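Protein bvu-3222 (Bacteroides vulgatus ATCC 8482, PDB 3FYF) is of unknown function but is probably a periplasmic protein, belonging to the DUF4251 family and built on a curled antiparallel beta sheet. Local coordinates at residues B[50-55]-B[158-163]; B[104-109]-B[123-128]. One frame throughout, in Å; residues are numbered along the deposited sequence.

In the fold
Both contacts pair antiparallel strands of one curled sheet, and their centres lie about 19 Å apart. Contact 1 is the buried one, its centre about 6 Å from the centre of the chain. It brings together strands far apart in sequence, 48-52 and 54-57 on one side and 158-166 on the other. Contact 2 has its centre about 19 Å from the chain centre and is only partly buried. It joins the two strands of a local hairpin, 100-113 and 119-126. Contact 1 has a beta bulge and a hydrogen bond between two asparagine side-chain amides beside its apolar packing. Contact 2 relies on glycine-rich backbone pairing, with asparagines on its exposed face and Val106, Tyr123 and Ile125 on the other.

Contact 1: B[50-55]-B[158-163]; sequences LEADNV and LTMNGY
Met160 fills the hollow between Leu50, Ala52 and Val55. Its CG lies 4.0 Å from Val55 CG2, the two side chains side by side. Its SD reaches Ala52 CB at 3.9 Å. Leu50 CD2 comes in obliquely, 4.0 Å from Met160 CB. Val55 CG1 sits against Leu158 CG at 3.8 Å. Glu51 and Tyr163 exchange two backbone hydrogen bonds. Gly162 lets the backbones close in; a side chain there would clash with Glu51 O. Next to it is a classic beta bulge: Asp53 N and Asn54 N both donate to Asn161 O. On the face opposite Met160 and Val55, Asn161 ND2 gives a nearly straight bond to Asn54 OD1 at 2.9 Å (172°), the amide planes 47° apart. Asn54 CG sits between its backbone N and carbonyl carbon (chi1 62°), 3.8 Å from Asn161 CB. Asn54 ND2 reaches Asp53 OD2, and Asn161 OD1 is hydrogen-bonded to Ser146 OG. An alanine at Asn54 would probably leave Asn161 ND2 without this acceptor and Asp53 without its amide donor. The chain turns a corner at Asp53, so strand 158-166 pairs with both 48-52 and 54-57. Strand 144-151 flanks it. Phe64 of the second subunit stacks on Tyr163.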
# COMPACT_ATOMS: atom_id res chain seq x y z
N LEU B 50 -6.49 -6.90 11.59
CA LEU B 50 -5.93 -6.02 10.58
C LEU B 50 -7.00 -5.70 9.56
O LEU B 50 -7.46 -6.57 8.84
CB LEU B 50 -4.68 -6.59 9.91
CG LEU B 50 -4.07 -5.53 8.97
CD1 LEU B 50 -2.63 -5.29 9.29
CD2 LEU B 50 -4.28 -5.80 7.47
N GLU B 51 -7.37 -4.42 9.51
CA GLU B 51 -8.37 -3.92 8.58
C GLU B 51 -7.68 -3.52 7.27
O GLU B 51 -6.99 -2.50 7.22
CB GLU B 51 -9.06 -2.70 9.21
CG GLU B 51 -9.74 -2.98 10.56
CD GLU B 51 -10.34 -1.74 11.19
OE1 GLU B 51 -11.26 -1.88 12.03
OE2 GLU B 51 -9.90 -0.62 10.86
N ALA B 52 -7.87 -4.33 6.23
CA ALA B 52 -7.14 -4.16 4.97
C ALA B 52 -7.61 -2.95 4.17
O ALA B 52 -8.81 -2.78 3.89
CB ALA B 52 -7.22 -5.40 4.12
N ASP B 53 -6.64 -2.11 3.83
CA ASP B 53 -6.83 -1.00 2.91
C ASP B 53 -6.56 -1.45 1.47
O ASP B 53 -7.31 -1.09 0.56
CB ASP B 53 -5.89 0.14 3.29
CG ASP B 53 -5.93 1.26 2.28
OD1 ASP B 53 -6.97 1.95 2.20
OD2 ASP B 53 -4.92 1.45 1.57
N ASN B 54 -5.50 -2.22 1.27
CA ASN B 54 -5.23 -2.81 -0.04
C ASN B 54 -4.69 -4.23 0.04
O ASN B 54 -4.23 -4.67 1.09
CB ASN B 54 -4.30 -1.91 -0.87
CG ASN B 54 -2.94 -1.73 -0.25
OD1 ASN B 54 -2.03 -2.53 -0.47
ND2 ASN B 54 -2.78 -0.67 0.52
N VAL B 55 -4.73 -4.93 -1.08
CA VAL B 55 -4.30 -6.31 -1.16
C VAL B 55 -3.38 -6.43 -2.35
O VAL B 55 -3.67 -5.86 -3.40
CB VAL B 55 -5.53 -7.29 -1.28
CG1 VAL B 55 -5.10 -8.67 -1.68
CG2 VAL B 55 -6.31 -7.33 0.04
N LEU B 158 -0.68 -13.90 -0.89
CA LEU B 158 -1.51 -12.72 -0.67
C LEU B 158 -1.02 -11.85 0.48
O LEU B 158 -0.78 -12.34 1.58
CB LEU B 158 -2.97 -13.14 -0.46
CG LEU B 158 -4.06 -12.06 -0.45
CD1 LEU B 158 -5.30 -12.50 -1.21
CD2 LEU B 158 -4.42 -11.66 0.97
N THR B 159 -0.89 -10.55 0.23
CA THR B 159 -0.51 -9.60 1.26
C THR B 159 -1.62 -8.57 1.46
O THR B 159 -2.13 -8.04 0.48
CB THR B 159 0.82 -8.90 0.90
OG1 THR B 159 1.85 -9.88 0.70
CG2 THR B 159 1.26 -7.95 2.00
N MET B 160 -2.01 -8.32 2.71
CA MET B 160 -2.96 -7.26 3.06
C MET B 160 -2.24 -6.14 3.78
O MET B 160 -1.56 -6.37 4.78
CB MET B 160 -4.05 -7.79 4.01
CG MET B 160 -4.95 -8.86 3.45
SD MET B 160 -6.40 -9.21 4.48
CE MET B 160 -7.18 -10.33 3.36
N ASN B 161 -2.40 -4.92 3.26
CA ASN B 161 -1.81 -3.73 3.88
C ASN B 161 -2.90 -2.88 4.46
O ASN B 161 -3.85 -2.54 3.77
CB ASN B 161 -1.02 -2.92 2.85
CG ASN B 161 0.13 -3.71 2.26
OD1 ASN B 161 1.01 -4.18 2.99
ND2 ASN B 161 0.13 -3.88 0.94
N GLY B 162 -2.77 -2.53 5.73
CA GLY B 162 -3.82 -1.76 6.39
C GLY B 162 -3.48 -1.36 7.81
O GLY B 162 -2.33 -1.11 8.13
N TYR B 163 -4.51 -1.33 8.65
CA TYR B 163 -4.42 -0.80 10.00
C TYR B 163 -4.68 -1.90 11.02
O TYR B 163 -5.69 -2.60 10.94
CB TYR B 163 -5.40 0.38 10.19
CG TYR B 163 -5.12 1.53 9.24
CD1 TYR B 163 -4.20 2.53 9.58
CD2 TYR B 163 -5.75 1.62 8.00
CE1 TYR B 163 -3.92 3.58 8.70
CE2 TYR B 163 -5.48 2.66 7.11
CZ TYR B 163 -4.57 3.64 7.47
OH TYR B 163 -4.31 4.67 6.60

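Contact 2: B[104-109]-B[123-128]; sequences GNVNGI and YGINGI
Asn107 and Gly124 face each other as a hydrogen-bonded pair in a beta hairpin, where strand 100-113 runs antiparallel to strand 119-126. The short strand axes approach to 4.6 Å, with an angle of 154° between their directions. Gly124 N donates to Asn107 O at 2.8 Å. In return, Asn107 N donates to Gly124 O at 3.2 Å. Asn105 and Asn126 make the next such pair. Asn126 N reaches Asn105 O at 3.0 Å, but the return bond from Asn105 N to Asn126 O is weak (3.4 Å). Between them, Val106 and Ile125 are a non-hydrogen-bonded pair, and Val106 CA makes a CA-H...O contact with Gly124 O. Gly104 sits close against the partner strand, and a CB there would clash with Asn126 O. Gly108 has a positive phi of 68°, which favours glycine.

The two faces differ in chemistry. Asn105, Asn107 and Asn126 line an exposed face, with Asn107 and Asn126 as neighbours across the strands. The other face is apolar. Tyr123 has its CG between the backbone N and the carbonyl carbon (chi1 63°), a torsion that sets CG near Val106 CG1. Val74 packs on both Val106 and Tyr123, while Val134 of strand 132-138 covers Tyr123 and Ile125. Strand 119-126 is thus held between its hairpin partner and strand 132-138, which bonds to the backbone of Tyr123 and Ile125. Ile109 CG1 packs on Tyr123 CB at 4.0 Å. Val106 divides its two methyls between neighbours: CG1 meets Tyr123 CD2 at 3.7 Å, and CG2 meets Ile125 CD1 at 3.8 Å, that CD1 lying in plane at the edge of the Tyr123 ring.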
# COMPACT_ATOMS: atom_id res chain seq x y z
N GLY B 104 -10.18 -20.92 12.26
CA GLY B 104 -9.65 -22.02 13.07
C GLY B 104 -8.71 -21.63 14.20
O GLY B 104 -8.66 -20.47 14.61
N ASN B 105 -7.97 -22.62 14.70
CA ASN B 105 -7.08 -22.45 15.85
C ASN B 105 -5.78 -21.74 15.50
O ASN B 105 -5.17 -22.02 14.46
CB ASN B 105 -6.76 -23.81 16.48
CG ASN B 105 -7.97 -24.48 17.10
OD1 ASN B 105 -8.47 -24.05 18.14
ND2 ASN B 105 -8.44 -25.56 16.48
N VAL B 106 -5.35 -20.84 16.38
CA VAL B 106 -4.07 -20.14 16.23
C VAL B 106 -2.96 -20.85 17.02
O VAL B 106 -3.08 -21.03 18.24
CB VAL B 106 -4.16 -18.65 16.68
CG1 VAL B 106 -2.85 -17.94 16.46
CG2 VAL B 106 -5.24 -17.93 15.92
N ASN B 107 -1.90 -21.23 16.32
CA ASN B 107 -0.75 -21.90 16.92
C ASN B 107 0.58 -21.33 16.43
O ASN B 107 0.62 -20.67 15.39
CB ASN B 107 -0.82 -23.41 16.65
CG ASN B 107 -0.94 -23.74 15.17
OD1 ASN B 107 0.07 -23.82 14.46
ND2 ASN B 107 -2.17 -23.93 14.71
N GLY B 108 1.65 -21.59 17.18
CA GLY B 108 3.00 -21.19 16.80
C GLY B 108 3.26 -19.69 16.81
O GLY B 108 3.95 -19.18 15.92
N ILE B 109 2.71 -19.01 17.80
CA ILE B 109 2.82 -17.55 17.92
C ILE B 109 4.20 -17.11 18.41
O ILE B 109 4.63 -17.49 19.50
CB ILE B 109 1.74 -16.97 18.88
CG1 ILE B 109 0.33 -17.34 18.40
CG2 ILE B 109 1.89 -15.45 19.02
CD1 ILE B 109 -0.76 -17.09 19.44
N TYR B 123 2.44 -16.50 13.00
CA TYR B 123 1.58 -17.58 13.51
C TYR B 123 0.98 -18.46 12.41
O TYR B 123 1.02 -18.12 11.23
CB TYR B 123 0.46 -17.03 14.42
CG TYR B 123 -0.53 -16.10 13.74
CD1 TYR B 123 -0.25 -14.74 13.62
CD2 TYR B 123 -1.74 -16.57 13.24
CE1 TYR B 123 -1.15 -13.87 13.02
CE2 TYR B 123 -2.64 -15.71 12.63
CZ TYR B 123 -2.34 -14.36 12.52
OH TYR B 123 -3.22 -13.50 11.92
N GLY B 124 0.43 -19.59 12.82
CA GLY B 124 -0.28 -20.50 11.92
C GLY B 124 -1.76 -20.54 12.23
O GLY B 124 -2.19 -20.21 13.34
N ILE B 125 -2.55 -20.91 11.22
CA ILE B 125 -3.99 -21.09 11.36
C ILE B 125 -4.34 -22.50 10.88
O ILE B 125 -3.99 -22.88 9.76
CB ILE B 125 -4.79 -20.06 10.50
CG1 ILE B 125 -4.51 -18.62 10.93
CG2 ILE B 125 -6.30 -20.34 10.56
CD1 ILE B 125 -5.32 -18.15 12.12
N ASN B 126 -5.01 -23.27 11.73
CA ASN B 126 -5.45 -24.61 11.36
C ASN B 126 -6.94 -24.64 11.03
O ASN B 126 -7.80 -24.60 11.91
CB ASN B 126 -5.11 -25.63 12.46
CG ASN B 126 -3.72 -26.23 12.29
OD1 ASN B 126 -3.53 -27.43 12.49
ND2 ASN B 126 -2.75 -25.40 11.92
N GLY B 127 -7.24 -24.70 9.73
CA GLY B 127 -8.61 -24.63 9.24
C GLY B 127 -9.20 -25.97 8.87
O GLY B 127 -8.55 -27.01 9.03
N ILE B 128 -10.43 -25.94 8.37
CA ILE B 128 -11.13 -27.15 7.94
C ILE B 128 -10.66 -27.57 6.54
O ILE B 128 -10.11 -28.66 6.36
CB ILE B 128 -12.67 -27.00 8.02
CG1 ILE B 128 -13.12 -26.86 9.49
CG2 ILE B 128 -13.38 -28.19 7.36
CD1 ILE B 128 -14.59 -26.52 9.68